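Side-chain contacts in putative ABC-transporter ATP-binding protein (Alicyclobacillus acidocaldarius, PDB 1Z47), which probably binds and hydrolyses ATP as the nucleotide-binding subunit that powers a putative ABC-type sulfate transporter: residues B[22-25]-B[29-32]; B[58-61]-B[66-69]. All blocks are in the same frame, centred on the assembly; numbering follows the deposited sequence.

Interaction 1 of 2, residues B[22-25]-B[29-32]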
ATOM      1  N   LYS B  22      24.320  -3.731  17.810  1.00 53.98           N
ATOM      2  CA  LYS B  22      23.591  -4.891  18.311  1.00 53.13           C
ATOM      3  C   LYS B  22      23.542  -5.812  17.101  1.00 52.97           C
ATOM      4  O   LYS B  22      22.726  -5.632  16.206  1.00 48.70           O
ATOM      5  CB  LYS B  22      22.181  -4.482  18.713  1.00 56.66           C
ATOM      6  CG  LYS B  22      21.710  -5.035  20.034  1.00 60.66           C
ATOM      7  CD  LYS B  22      21.396  -6.513  19.976  1.00 60.60           C
ATOM      8  CE  LYS B  22      20.588  -6.888  21.209  1.00 63.45           C
ATOM      9  NZ  LYS B  22      20.262  -8.328  21.290  1.00 64.48           N
ATOM     10  N   ILE B  23      24.426  -6.795  17.085  1.00 52.77           N
ATOM     11  CA  ILE B  23      24.551  -7.715  15.960  1.00 53.57           C
ATOM     12  C   ILE B  23      23.953  -9.092  16.211  1.00 50.20           C
ATOM     13  O   ILE B  23      24.145  -9.682  17.274  1.00 51.23           O
ATOM     14  CB  ILE B  23      26.051  -7.854  15.603  1.00 52.22           C
ATOM     15  CG1 ILE B  23      26.600  -6.472  15.253  1.00 54.21           C
ATOM     16  CG2 ILE B  23      26.256  -8.833  14.453  1.00 55.17           C
ATOM     17  CD1 ILE B  23      28.097  -6.371  15.334  1.00 58.11           C
ATOM     18  N   TYR B  24      23.216  -9.599  15.232  1.00 48.32           N
ATOM     19  CA  TYR B  24      22.618 -10.925  15.346  1.00 49.05           C
ATOM     20  C   TYR B  24      23.374 -11.829  14.381  1.00 50.02           C
ATOM     21  O   TYR B  24      23.461 -11.540  13.187  1.00 54.16           O
ATOM     22  CB  TYR B  24      21.125 -10.889  14.995  1.00 49.23           C
ATOM     23  CG  TYR B  24      20.271 -10.148  16.007  1.00 46.94           C
ATOM     24  CD1 TYR B  24      20.201  -8.756  16.012  1.00 48.56           C
ATOM     25  CD2 TYR B  24      19.558 -10.847  16.979  1.00 50.00           C
ATOM     26  CE1 TYR B  24      19.432  -8.065  16.970  1.00 48.12           C
ATOM     27  CE2 TYR B  24      18.795 -10.177  17.939  1.00 53.19           C
ATOM     28  CZ  TYR B  24      18.738  -8.788  17.929  1.00 51.87           C
ATOM     29  OH  TYR B  24      18.011  -8.139  18.901  1.00 54.01           O
ATOM     30  N   PRO B  25      23.923 -12.942  14.886  1.00 51.14           N
ATOM     31  CA  PRO B  25      24.683 -13.874  14.048  1.00 51.83           C
ATOM     32  C   PRO B  25      23.973 -14.322  12.780  1.00 49.92           C
ATOM     33  O   PRO B  25      24.607 -14.818  11.854  1.00 49.84           O
ATOM     34  CB  PRO B  25      24.949 -15.036  14.996  1.00 51.73           C
ATOM     35  CG  PRO B  25      23.685 -15.048  15.833  1.00 53.67           C
ATOM     36  CD  PRO B  25      23.565 -13.581  16.167  1.00 50.58           C
ATOM     37  N   ARG B  29      18.090  -8.111  11.512  1.00 39.37           N
ATOM     38  CA  ARG B  29      17.874  -7.452  12.791  1.00 40.54           C
ATOM     39  C   ARG B  29      19.124  -6.761  13.331  1.00 41.78           C
ATOM     40  O   ARG B  29      19.019  -5.952  14.265  1.00 34.62           O
ATOM     41  CB  ARG B  29      17.343  -8.447  13.826  1.00 42.49           C
ATOM     42  CG  ARG B  29      16.009  -9.083  13.452  1.00 50.97           C
ATOM     43  CD  ARG B  29      15.569 -10.103  14.483  1.00 53.58           C
ATOM     44  NE  ARG B  29      15.735  -9.590  15.842  1.00 63.95           N
ATOM     45  CZ  ARG B  29      14.933  -9.892  16.861  1.00 66.61           C
ATOM     46  NH1 ARG B  29      15.166  -9.380  18.066  1.00 68.72           N
ATOM     47  NH2 ARG B  29      13.888 -10.691  16.672  1.00 68.34           N
ATOM     48  N   SER B  30      20.295  -7.068  12.759  1.00 37.35           N
ATOM     49  CA  SER B  30      21.536  -6.430  13.226  1.00 39.06           C
ATOM     50  C   SER B  30      21.499  -4.918  13.022  1.00 41.56           C
ATOM     51  O   SER B  30      20.919  -4.413  12.047  1.00 40.52           O
ATOM     52  CB  SER B  30      22.779  -6.949  12.480  1.00 32.34           C
ATOM     53  OG  SER B  30      23.000  -8.336  12.677  1.00 36.18           O
ATOM     54  N   VAL B  31      22.135  -4.210  13.953  1.00 37.91           N
ATOM     55  CA  VAL B  31      22.262  -2.758  13.918  1.00 40.43           C
ATOM     56  C   VAL B  31      23.783  -2.626  13.926  1.00 44.26           C
ATOM     57  O   VAL B  31      24.440  -3.042  14.890  1.00 47.25           O
ATOM     58  CB  VAL B  31      21.644  -2.118  15.181  1.00 39.57           C
ATOM     59  CG1 VAL B  31      21.759  -0.604  15.110  1.00 41.45           C
ATOM     60  CG2 VAL B  31      20.168  -2.531  15.297  1.00 44.60           C
ATOM     61  N   ARG B  32      24.341  -2.052  12.867  1.00 46.86           N
ATOM     62  CA  ARG B  32      25.789  -1.993  12.726  1.00 47.86           C
ATOM     63  C   ARG B  32      26.525  -0.667  12.926  1.00 48.36           C
ATOM     64  O   ARG B  32      27.081  -0.111  11.977  1.00 47.08           O
ATOM     65  CB  ARG B  32      26.139  -2.610  11.362  1.00 43.65           C
ATOM     66  CG  ARG B  32      25.537  -4.000  11.172  1.00 41.13           C
ATOM     67  CD  ARG B  32      25.825  -4.604   9.787  1.00 39.47           C
ATOM     68  NE  ARG B  32      25.100  -5.862   9.566  1.00 43.79           N
ATOM     69  CZ  ARG B  32      25.458  -7.047  10.054  1.00 46.67           C
ATOM     70  NH1 ARG B  32      26.551  -7.175  10.807  1.00 46.89           N
ATOM     71  NH2 ARG B  32      24.711  -8.113   9.800  1.00 45.49           N
TER
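Arg29 lies along one face of the Tyr24 ring: its CB sits over that face, 4.0 Å from the ring centroid, and its NE lies over it too, offset toward the rim. The chain bends at chi3 (45°), which brings NH1 up to the phenol, where it gives a hydrogen bond of 3.2 Å to Tyr24 OH, close to the guanidinium plane; that plane is turned 56° from the ring. A phenylalanine in place of Tyr24 would probably keep the packing over Arg29 but leave NH1 without this hydroxyl, the guanidinium being freer to swing. At Ser30, OG lies beside its own backbone N (chi1 -62°) and accepts an almost straight bond from Tyr24 N, 2.9 Å long, while it is also hydrogen-bonded to Gly27 O inside the turn. Val31 and Lys22 form an antiparallel hydrogen-bonded pair, Val31 N to Lys22 O at 2.7 Å and Lys22 N to Val31 O at 3.0 Å. Arg32 ends the row with NH1 against Ile23 CG2, 4.0 Å away. Backbone pairing thus closes one end of this beta hairpin and a serine hydroxyl continues it, while at the other the ring covers Arg29 NE, which has no hydrogen-bond partner in the model.

Interaction 2 of 2, residues B[58-61]-B[66-69]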
ATOM      1  N   LEU B  58      13.949   0.530  16.937  1.00 36.25           N
ATOM      2  CA  LEU B  58      12.757   0.929  17.690  1.00 38.04           C
ATOM      3  C   LEU B  58      12.807   0.280  19.084  1.00 36.04           C
ATOM      4  O   LEU B  58      12.569   0.952  20.096  1.00 40.82           O
ATOM      5  CB  LEU B  58      11.475   0.479  16.962  1.00 37.36           C
ATOM      6  CG  LEU B  58      10.242   1.207  17.478  1.00 40.90           C
ATOM      7  CD1 LEU B  58      10.163   2.596  16.833  1.00 38.25           C
ATOM      8  CD2 LEU B  58       8.983   0.361  17.195  1.00 41.20           C
ATOM      9  N   ARG B  59      13.131  -1.014  19.137  1.00 37.07           N
ATOM     10  CA  ARG B  59      13.222  -1.740  20.405  1.00 41.22           C
ATOM     11  C   ARG B  59      14.384  -1.236  21.293  1.00 46.21           C
ATOM     12  O   ARG B  59      14.294  -1.304  22.521  1.00 44.05           O
ATOM     13  CB  ARG B  59      13.360  -3.244  20.151  1.00 40.95           C
ATOM     14  CG  ARG B  59      12.120  -3.853  19.485  1.00 43.93           C
ATOM     15  CD  ARG B  59      12.368  -5.277  19.028  1.00 46.38           C
ATOM     16  NE  ARG B  59      12.763  -6.121  20.148  1.00 54.66           N
ATOM     17  CZ  ARG B  59      11.975  -6.410  21.183  1.00 56.86           C
ATOM     18  NH1 ARG B  59      12.428  -7.184  22.164  1.00 54.82           N
ATOM     19  NH2 ARG B  59      10.733  -5.936  21.226  1.00 56.00           N
ATOM     20  N   LEU B  60      15.452  -0.729  20.676  1.00 43.72           N
ATOM     21  CA  LEU B  60      16.593  -0.185  21.434  1.00 48.47           C
ATOM     22  C   LEU B  60      16.171   1.119  22.113  1.00 48.61           C
ATOM     23  O   LEU B  60      16.692   1.466  23.171  1.00 48.98           O
ATOM     24  CB  LEU B  60      17.790   0.128  20.525  1.00 48.85           C
ATOM     25  CG  LEU B  60      19.016  -0.780  20.388  1.00 51.90           C
ATOM     26  CD1 LEU B  60      19.402  -1.355  21.745  1.00 55.01           C
ATOM     27  CD2 LEU B  60      18.750  -1.883  19.412  1.00 52.77           C
ATOM     28  N   ILE B  61      15.249   1.851  21.488  1.00 47.72           N
ATOM     29  CA  ILE B  61      14.764   3.102  22.061  1.00 50.08           C
ATOM     30  C   ILE B  61      13.814   2.781  23.225  1.00 52.47           C
ATOM     31  O   ILE B  61      13.757   3.509  24.229  1.00 50.82           O
ATOM     32  CB  ILE B  61      13.995   3.947  21.023  1.00 48.77           C
ATOM     33  CG1 ILE B  61      14.913   4.343  19.868  1.00 50.11           C
ATOM     34  CG2 ILE B  61      13.435   5.204  21.691  1.00 52.37           C
ATOM     35  CD1 ILE B  61      14.196   5.089  18.740  1.00 48.90           C
ATOM     36  N   ARG B  66      19.036  -4.139  24.406  1.00 58.53           N
ATOM     37  CA  ARG B  66      20.145  -3.337  24.899  1.00 59.52           C
ATOM     38  C   ARG B  66      21.324  -3.436  23.933  1.00 58.05           C
ATOM     39  O   ARG B  66      21.653  -4.523  23.452  1.00 55.78           O
ATOM     40  CB  ARG B  66      20.568  -3.827  26.279  1.00 63.88           C
ATOM     41  CG  ARG B  66      21.057  -2.719  27.184  1.00 71.94           C
ATOM     42  CD  ARG B  66      19.986  -2.332  28.205  1.00 74.61           C
ATOM     43  NE  ARG B  66      19.764  -3.384  29.200  1.00 74.87           N
ATOM     44  CZ  ARG B  66      18.933  -3.268  30.234  1.00 75.69           C
ATOM     45  NH1 ARG B  66      18.245  -2.147  30.406  1.00 75.97           N
ATOM     46  NH2 ARG B  66      18.786  -4.270  31.092  1.00 72.55           N
ATOM     47  N   PRO B  67      21.987  -2.301  23.651  1.00 56.78           N
ATOM     48  CA  PRO B  67      23.135  -2.273  22.732  1.00 59.95           C
ATOM     49  C   PRO B  67      24.380  -3.004  23.235  1.00 60.71           C
ATOM     50  O   PRO B  67      24.695  -2.965  24.423  1.00 61.29           O
ATOM     51  CB  PRO B  67      23.378  -0.778  22.529  1.00 60.67           C
ATOM     52  CG  PRO B  67      22.957  -0.183  23.847  1.00 59.11           C
ATOM     53  CD  PRO B  67      21.692  -0.955  24.177  1.00 57.58           C
ATOM     54  N   THR B  68      25.069  -3.683  22.321  1.00 61.01           N
ATOM     55  CA  THR B  68      26.291  -4.421  22.645  1.00 63.07           C
ATOM     56  C   THR B  68      27.434  -3.415  22.782  1.00 64.08           C
ATOM     57  O   THR B  68      28.460  -3.702  23.403  1.00 66.77           O
ATOM     58  CB  THR B  68      26.670  -5.433  21.529  1.00 63.58           C
ATOM     59  OG1 THR B  68      25.577  -6.322  21.281  1.00 57.64           O
ATOM     60  CG2 THR B  68      27.882  -6.254  21.947  1.00 63.88           C
ATOM     61  N   LYS B  69      27.244  -2.246  22.177  1.00 64.20           N
ATOM     62  CA  LYS B  69      28.206  -1.144  22.201  1.00 63.02           C
ATOM     63  C   LYS B  69      27.432   0.117  21.839  1.00 61.27           C
ATOM     64  O   LYS B  69      26.392   0.049  21.179  1.00 61.70           O
ATOM     65  CB  LYS B  69      29.325  -1.360  21.172  1.00 65.07           C
ATOM     66  CG  LYS B  69      30.247  -2.525  21.479  1.00 72.31           C
ATOM     67  CD  LYS B  69      31.129  -2.875  20.288  1.00 73.88           C
ATOM     68  CE  LYS B  69      31.804  -4.228  20.490  1.00 75.01           C
ATOM     69  NZ  LYS B  69      32.520  -4.703  19.266  1.00 73.38           N
TER
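Leu60 reaches from helix 54-62 to the start of the Pro67 ring with a single methyl group. Its CD1 is 3.3 Å from Pro67 N and 3.4 Å from Pro67 CD, the latter closer than carbons usually pack, and it also meets Arg66 C at 3.6 Å. The methyl therefore presses on the peptide junction between Arg66 and Pro67 as much as on the proline ring; Leu60 CD1 is 4.1 Å from Pro67 CB. The chi1 of Leu60, -101°, lies well away from a staggered value and brings CD1 against the proline, an arrangement that is perhaps strained. With its nitrogen closed into the ring, Pro67 has no N-H to offer, and the meeting is apolar, with no hydrogen bond joining the two segments.

The other side of the contact is looser. The CB of Arg66 points away from the helix, and its exposed side chain comes no nearer than 5.3 Å to segment 58-61, so Arg66 takes part through its backbone. The whole interface buries only 100 Å².

Around this small contact, other parts of the fold add to the packing. Leu60 also packs on Phe17 and Pro67 on Val20, both from strand 15-22, so that strand meets both partners. On the helix, Leu58 and Ile61 reach Leu168 of strand 166-170, Ile61 also touching Phe17, while beyond Pro67, at the entry to strand 69-74, Thr68 and Lys69 both face Glu21, a classic beta bulge.

The contacts follow one another along the chain, interaction 1 closing before interaction 2 opens, and their centres are 10 Å apart. Strand 15-22 relates them: it runs into the turn of interaction 1, pairs with strands 31-32 and 69-74 in the same antiparallel sheet, and packs on both partners of interaction 2. Helix 54-62 is shared too, with Thr56 and Ile57 touching Val31 and Leu60 in interaction 2. They touch directly where Lys22 CE lies 3.4 Å from Arg66 O. Both contacts thus lie where the antiparallel sheet packs on the helix after what is probably the Walker A P-loop of the ABC domain.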